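Local coordinates for NOL1/NOP2/sun family protein (Enterococcus faecium, PDB 3M4X) that probably methylates cytosines of ribosomal RNA as a member of the NOL1/NOP2/Sun family, with a methyltransferase domain and a PUA-like RNA-binding domain, at residues 344-356 against 369-382. Numbering follows the deposited sequence.
Sequences RLLVFNDHLWEVP and RTGLHLGDFKKNRF
Trp353 and His373 form a non-hydrogen-bonded pair across antiparallel strands 351-355 and 372-378, whose register slips by one residue between Leu352 and Trp353, a beta bulge. The indole is clamped on both faces: His373 CB makes a CH-pi contact 3.8 Å from the centroid of its six-membered ring, and Thr370 N lies over the opposite face. With CG of His373 anti to the backbone N (chi1 178°), the imidazole lies obliquely above the indole and ND1 gives a weak bond to Leu352 O, which also accepts Leu374 N (2.9 Å). Farther along this partly exposed face, His351 ND1 donates an almost straight, very short bond to Asp376 OD1 (2.5 Å, 171°), ring and carboxylate lying side by side with their planes 48° apart. The other face is largely apolar and tightly packed: Leu352 CD2 touches Phe382 CE1 at 3.6 Å, and Leu345 CD2 presses on Leu374 CD1 at 3.4 Å. Its buried exception, Glu354, is satisfied by Tyr339 OH and the backbone N atoms of Thr342 and Gly343. The four-stranded antiparallel sheet 344-348, 351-355, 372-378, 381-384 packs through Leu345, Leu352, Leu374 and Phe382 on Trp330 of helix 324-336, while Arg369 bridges to Glu151 and Thr370 touches strand 158-161.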
loop_
_atom_site.group_PDB
_atom_site.type_symbol
_atom_site.label_atom_id
_atom_site.label_comp_id
_atom_site.label_asym_id
_atom_site.label_seq_id
_atom_site.Cartn_x
_atom_site.Cartn_y
_atom_site.Cartn_z
ATOM N N ARG A 344 7.643 20.550 -4.112
ATOM C CA ARG A 344 7.508 21.851 -3.458
ATOM C C ARG A 344 7.676 21.728 -1.950
ATOM O O ARG A 344 7.214 20.766 -1.352
ATOM C CB ARG A 344 6.141 22.466 -3.762
ATOM C CG ARG A 344 5.620 22.162 -5.148
ATOM C CD ARG A 344 4.707 23.270 -5.645
ATOM N NE ARG A 344 3.532 23.464 -4.798
ATOM C CZ ARG A 344 2.920 24.635 -4.635
ATOM N NH1 ARG A 344 3.378 25.718 -5.252
ATOM N NH2 ARG A 344 1.856 24.727 -3.847
ATOM N N LEU A 345 8.311 22.714 -1.327
ATOM C CA LEU A 345 8.512 22.659 0.116
ATOM C C LEU A 345 7.467 23.484 0.860
ATOM O O LEU A 345 7.389 24.698 0.696
ATOM C CB LEU A 345 9.929 23.111 0.491
ATOM C CG LEU A 345 11.070 22.328 -0.157
ATOM C CD1 LEU A 345 12.385 23.058 0.015
ATOM C CD2 LEU A 345 11.151 20.923 0.411
ATOM N N LEU A 346 6.661 22.812 1.677
ATOM C CA LEU A 346 5.629 23.483 2.453
ATOM C C LEU A 346 5.797 23.182 3.934
ATOM O O LEU A 346 6.337 22.139 4.309
ATOM C CB LEU A 346 4.241 23.041 1.997
ATOM C CG LEU A 346 3.979 22.899 0.496
ATOM C CD1 LEU A 346 2.514 22.579 0.259
ATOM C CD2 LEU A 346 4.373 24.142 -0.283
ATOM N N VAL A 347 5.330 24.095 4.776
ATOM C CA VAL A 347 5.362 23.886 6.215
ATOM C C VAL A 347 3.951 23.956 6.812
ATOM O O VAL A 347 3.178 24.859 6.493
ATOM C CB VAL A 347 6.274 24.919 6.914
ATOM C CG1 VAL A 347 6.436 24.577 8.388
ATOM C CG2 VAL A 347 7.640 24.985 6.229
ATOM N N PHE A 348 3.612 22.978 7.649
ATOM C CA PHE A 348 2.397 23.023 8.455
ATOM C C PHE A 348 2.790 22.572 9.854
ATOM O O PHE A 348 3.377 21.503 10.007
ATOM C CB PHE A 348 1.321 22.071 7.914
ATOM C CG PHE A 348 1.246 22.006 6.412
ATOM C CD1 PHE A 348 1.528 20.824 5.745
ATOM C CD2 PHE A 348 0.875 23.115 5.669
ATOM C CE1 PHE A 348 1.453 20.748 4.358
ATOM C CE2 PHE A 348 0.800 23.049 4.281
ATOM C CZ PHE A 348 1.091 21.865 3.625
ATOM N N ASN A 349 2.485 23.374 10.873
ATOM C CA ASN A 349 2.842 23.010 12.246
ATOM C C ASN A 349 4.338 22.780 12.443
ATOM O O ASN A 349 4.737 21.954 13.272
ATOM C CB ASN A 349 2.092 21.749 12.686
ATOM C CG ASN A 349 0.705 22.045 13.204
ATOM O OD1 ASN A 349 0.321 23.205 13.355
ATOM N ND2 ASN A 349 -0.056 20.995 13.490
ATOM N N ASP A 350 5.154 23.499 11.674
ATOM C CA ASP A 350 6.611 23.388 11.748
ATOM C C ASP A 350 7.134 22.091 11.128
ATOM O O ASP A 350 8.333 21.803 11.175
ATOM C CB ASP A 350 7.101 23.516 13.192
ATOM C CG ASP A 350 6.582 24.759 13.870
ATOM O OD1 ASP A 350 5.766 24.608 14.807
ATOM O OD2 ASP A 350 6.979 25.876 13.462
ATOM N N HIS A 351 6.223 21.313 10.560
ATOM C CA HIS A 351 6.587 20.141 9.790
ATOM C C HIS A 351 6.927 20.576 8.366
ATOM O O HIS A 351 6.097 21.184 7.683
ATOM C CB HIS A 351 5.429 19.136 9.752
ATOM C CG HIS A 351 4.981 18.658 11.100
ATOM N ND1 HIS A 351 5.858 18.245 12.078
ATOM C CD2 HIS A 351 3.738 18.498 11.621
ATOM C CE1 HIS A 351 5.180 17.863 13.147
ATOM N NE2 HIS A 351 3.890 18.007 12.893
ATOM N N LEU A 352 8.142 20.262 7.920
ATOM C CA LEU A 352 8.545 20.522 6.542
ATOM C C LEU A 352 8.183 19.332 5.647
ATOM O O LEU A 352 8.533 18.192 5.944
ATOM C CB LEU A 352 10.046 20.799 6.479
ATOM C CG LEU A 352 10.641 21.217 5.139
ATOM C CD1 LEU A 352 9.989 22.505 4.649
ATOM C CD2 LEU A 352 12.148 21.403 5.277
ATOM N N TRP A 353 7.480 19.602 4.554
ATOM C CA TRP A 353 7.030 18.552 3.658
ATOM C C TRP A 353 7.522 18.830 2.267
ATOM O O TRP A 353 7.621 19.980 1.849
ATOM C CB TRP A 353 5.499 18.500 3.607
ATOM C CG TRP A 353 4.872 17.988 4.840
ATOM C CD1 TRP A 353 4.451 18.718 5.913
ATOM C CD2 TRP A 353 4.569 16.625 5.133
ATOM N NE1 TRP A 353 3.911 17.886 6.865
ATOM C CE2 TRP A 353 3.980 16.592 6.411
ATOM C CE3 TRP A 353 4.749 15.420 4.450
ATOM C CZ2 TRP A 353 3.567 15.411 7.010
ATOM C CZ3 TRP A 353 4.338 14.251 5.047
ATOM C CH2 TRP A 353 3.758 14.253 6.312
ATOM N N GLU A 354 7.803 17.770 1.529
ATOM C CA GLU A 354 8.133 17.922 0.127
ATOM C C GLU A 354 7.013 17.244 -0.620
ATOM O O GLU A 354 6.826 16.033 -0.493
ATOM C CB GLU A 354 9.475 17.265 -0.192
ATOM C CG GLU A 354 9.833 17.278 -1.669
ATOM C CD GLU A 354 11.166 16.625 -1.938
ATOM O OE1 GLU A 354 11.969 16.508 -0.990
ATOM O OE2 GLU A 354 11.409 16.222 -3.091
ATOM N N VAL A 355 6.266 18.035 -1.385
ATOM C CA VAL A 355 5.040 17.578 -2.019
ATOM C C VAL A 355 5.238 17.462 -3.521
ATOM O O VAL A 355 5.813 18.349 -4.141
ATOM C CB VAL A 355 3.887 18.565 -1.752
ATOM C CG1 VAL A 355 2.567 17.965 -2.200
ATOM C CG2 VAL A 355 3.831 18.913 -0.280
ATOM N N PRO A 356 4.759 16.362 -4.115
ATOM C CA PRO A 356 4.941 16.169 -5.551
ATOM C C PRO A 356 4.291 17.294 -6.329
ATOM O O PRO A 356 3.294 17.871 -5.902
ATOM C CB PRO A 356 4.219 14.851 -5.819
ATOM C CG PRO A 356 4.233 14.153 -4.513
ATOM C CD PRO A 356 4.060 15.228 -3.499
ATOM N N ARG A 369 -0.971 12.648 5.361
ATOM C CA ARG A 369 0.415 12.634 4.933
ATOM C C ARG A 369 0.545 13.336 3.593
ATOM O O ARG A 369 -0.127 12.972 2.633
ATOM C CB ARG A 369 0.917 11.189 4.851
ATOM C CG ARG A 369 2.391 11.059 4.546
ATOM C CD ARG A 369 2.964 9.784 5.151
ATOM N NE ARG A 369 4.236 10.106 5.756
ATOM C CZ ARG A 369 4.502 10.002 7.046
ATOM N NH1 ARG A 369 3.594 9.522 7.881
ATOM N NH2 ARG A 369 5.700 10.350 7.481
ATOM N N THR A 370 1.410 14.347 3.529
ATOM C CA THR A 370 1.521 15.181 2.334
ATOM C C THR A 370 2.885 15.064 1.673
ATOM O O THR A 370 3.705 15.977 1.762
ATOM C CB THR A 370 1.252 16.666 2.682
ATOM O OG1 THR A 370 -0.039 16.791 3.287
ATOM C CG2 THR A 370 1.290 17.522 1.442
ATOM N N GLY A 371 3.137 13.942 1.005
ATOM C CA GLY A 371 4.420 13.736 0.353
ATOM C C GLY A 371 5.497 13.240 1.310
ATOM O O GLY A 371 5.250 12.377 2.154
ATOM N N LEU A 372 6.702 13.778 1.180
ATOM C CA LEU A 372 7.792 13.343 2.036
ATOM C C LEU A 372 7.976 14.309 3.190
ATOM O O LEU A 372 8.242 15.498 2.993
ATOM C CB LEU A 372 9.100 13.188 1.249
ATOM C CG LEU A 372 10.309 12.697 2.073
ATOM C CD1 LEU A 372 10.088 11.267 2.597
ATOM C CD2 LEU A 372 11.628 12.799 1.282
ATOM N N HIS A 373 7.825 13.783 4.399
ATOM C CA HIS A 373 8.101 14.537 5.610
ATOM C C HIS A 373 9.619 14.655 5.804
ATOM O O HIS A 373 10.292 13.666 6.092
ATOM C CB HIS A 373 7.466 13.818 6.801
ATOM C CG HIS A 373 7.720 14.480 8.112
ATOM N ND1 HIS A 373 7.862 15.846 8.242
ATOM C CD2 HIS A 373 7.853 13.970 9.359
ATOM C CE1 HIS A 373 8.075 16.147 9.509
ATOM N NE2 HIS A 373 8.075 15.023 10.207
ATOM N N LEU A 374 10.156 15.864 5.645
ATOM C CA LEU A 374 11.605 16.067 5.672
ATOM C C LEU A 374 12.153 16.239 7.089
ATOM O O LEU A 374 13.260 15.786 7.394
ATOM C CB LEU A 374 11.996 17.270 4.811
ATOM C CG LEU A 374 11.760 17.120 3.304
ATOM C CD1 LEU A 374 11.995 18.428 2.586
ATOM C CD2 LEU A 374 12.633 16.028 2.708
ATOM N N GLY A 375 11.380 16.903 7.943
ATOM C CA GLY A 375 11.768 17.116 9.324
ATOM C C GLY A 375 10.941 18.199 10.001
ATOM O O GLY A 375 9.975 18.708 9.423
ATOM N N ASP A 376 11.326 18.544 11.229
ATOM C CA ASP A 376 10.601 19.526 12.027
ATOM C C ASP A 376 11.505 20.659 12.471
ATOM O O ASP A 376 12.649 20.444 12.880
ATOM C CB ASP A 376 9.987 18.883 13.271
ATOM C CG ASP A 376 8.929 17.864 12.932
ATOM O OD1 ASP A 376 8.326 18.001 11.852
ATOM O OD2 ASP A 376 8.703 16.933 13.733
ATOM N N PHE A 377 10.975 21.869 12.399
ATOM C CA PHE A 377 11.658 23.020 12.952
ATOM C C PHE A 377 11.337 23.102 14.432
ATOM O O PHE A 377 10.217 22.813 14.853
ATOM C CB PHE A 377 11.192 24.289 12.257
ATOM C CG PHE A 377 11.521 24.337 10.792
ATOM C CD1 PHE A 377 10.519 24.178 9.840
ATOM C CD2 PHE A 377 12.824 24.567 10.367
ATOM C CE1 PHE A 377 10.808 24.241 8.498
ATOM C CE2 PHE A 377 13.125 24.634 9.024
ATOM C CZ PHE A 377 12.116 24.465 8.088
ATOM N N LYS A 378 12.330 23.478 15.228
ATOM C CA LYS A 378 12.094 23.725 16.640
ATOM C C LYS A 378 12.805 24.998 17.076
ATOM O O LYS A 378 13.006 25.914 16.274
ATOM C CB LYS A 378 12.522 22.526 17.491
ATOM C CG LYS A 378 11.665 21.289 17.262
ATOM C CD LYS A 378 11.824 20.274 18.376
ATOM C CE LYS A 378 10.938 19.060 18.140
ATOM N NZ LYS A 378 11.022 18.081 19.261
ATOM N N LYS A 379 13.172 25.053 18.349
ATOM C CA LYS A 379 13.889 26.197 18.897
ATOM C C LYS A 379 15.200 26.429 18.147
ATOM O O LYS A 379 16.192 25.736 18.380
ATOM C CB LYS A 379 14.139 25.974 20.391
ATOM C CG LYS A 379 13.535 24.667 20.899
ATOM C CD LYS A 379 13.247 24.695 22.391
ATOM C CE LYS A 379 12.472 23.449 22.810
ATOM N NZ LYS A 379 12.026 23.512 24.229
ATOM N N ASN A 380 15.182 27.397 17.233
ATOM C CA ASN A 380 16.358 27.776 16.449
ATOM C C ASN A 380 17.026 26.620 15.703
ATOM O O ASN A 380 18.229 26.657 15.447
ATOM C CB ASN A 380 17.397 28.467 17.342
ATOM C CG ASN A 380 16.817 29.628 18.127
ATOM O OD1 ASN A 380 15.848 30.260 17.703
ATOM N ND2 ASN A 380 17.412 29.917 19.280
ATOM N N ARG A 381 16.251 25.602 15.342
ATOM C CA ARG A 381 16.833 24.397 14.761
ATOM C C ARG A 381 15.892 23.655 13.809
ATOM O O ARG A 381 14.662 23.733 13.926
ATOM C CB ARG A 381 17.264 23.446 15.880
ATOM C CG ARG A 381 16.086 22.962 16.702
ATOM C CD ARG A 381 16.481 22.139 17.908
ATOM N NE ARG A 381 15.297 21.808 18.696
ATOM C CZ ARG A 381 15.325 21.291 19.919
ATOM N NH1 ARG A 381 16.485 21.041 20.508
ATOM N NH2 ARG A 381 14.191 21.026 20.556
ATOM N N PHE A 382 16.490 22.935 12.865
ATOM C CA PHE A 382 15.764 21.985 12.033
ATOM C C PHE A 382 16.194 20.559 12.371
ATOM O O PHE A 382 17.385 20.275 12.476
ATOM C CB PHE A 382 16.008 22.254 10.550
ATOM C CG PHE A 382 15.463 21.181 9.646
ATOM C CD1 PHE A 382 14.149 21.221 9.215
ATOM C CD2 PHE A 382 16.267 20.121 9.235
ATOM C CE1 PHE A 382 13.647 20.220 8.385
ATOM C CE2 PHE A 382 15.778 19.138 8.408
ATOM C CZ PHE A 382 14.467 19.181 7.981
#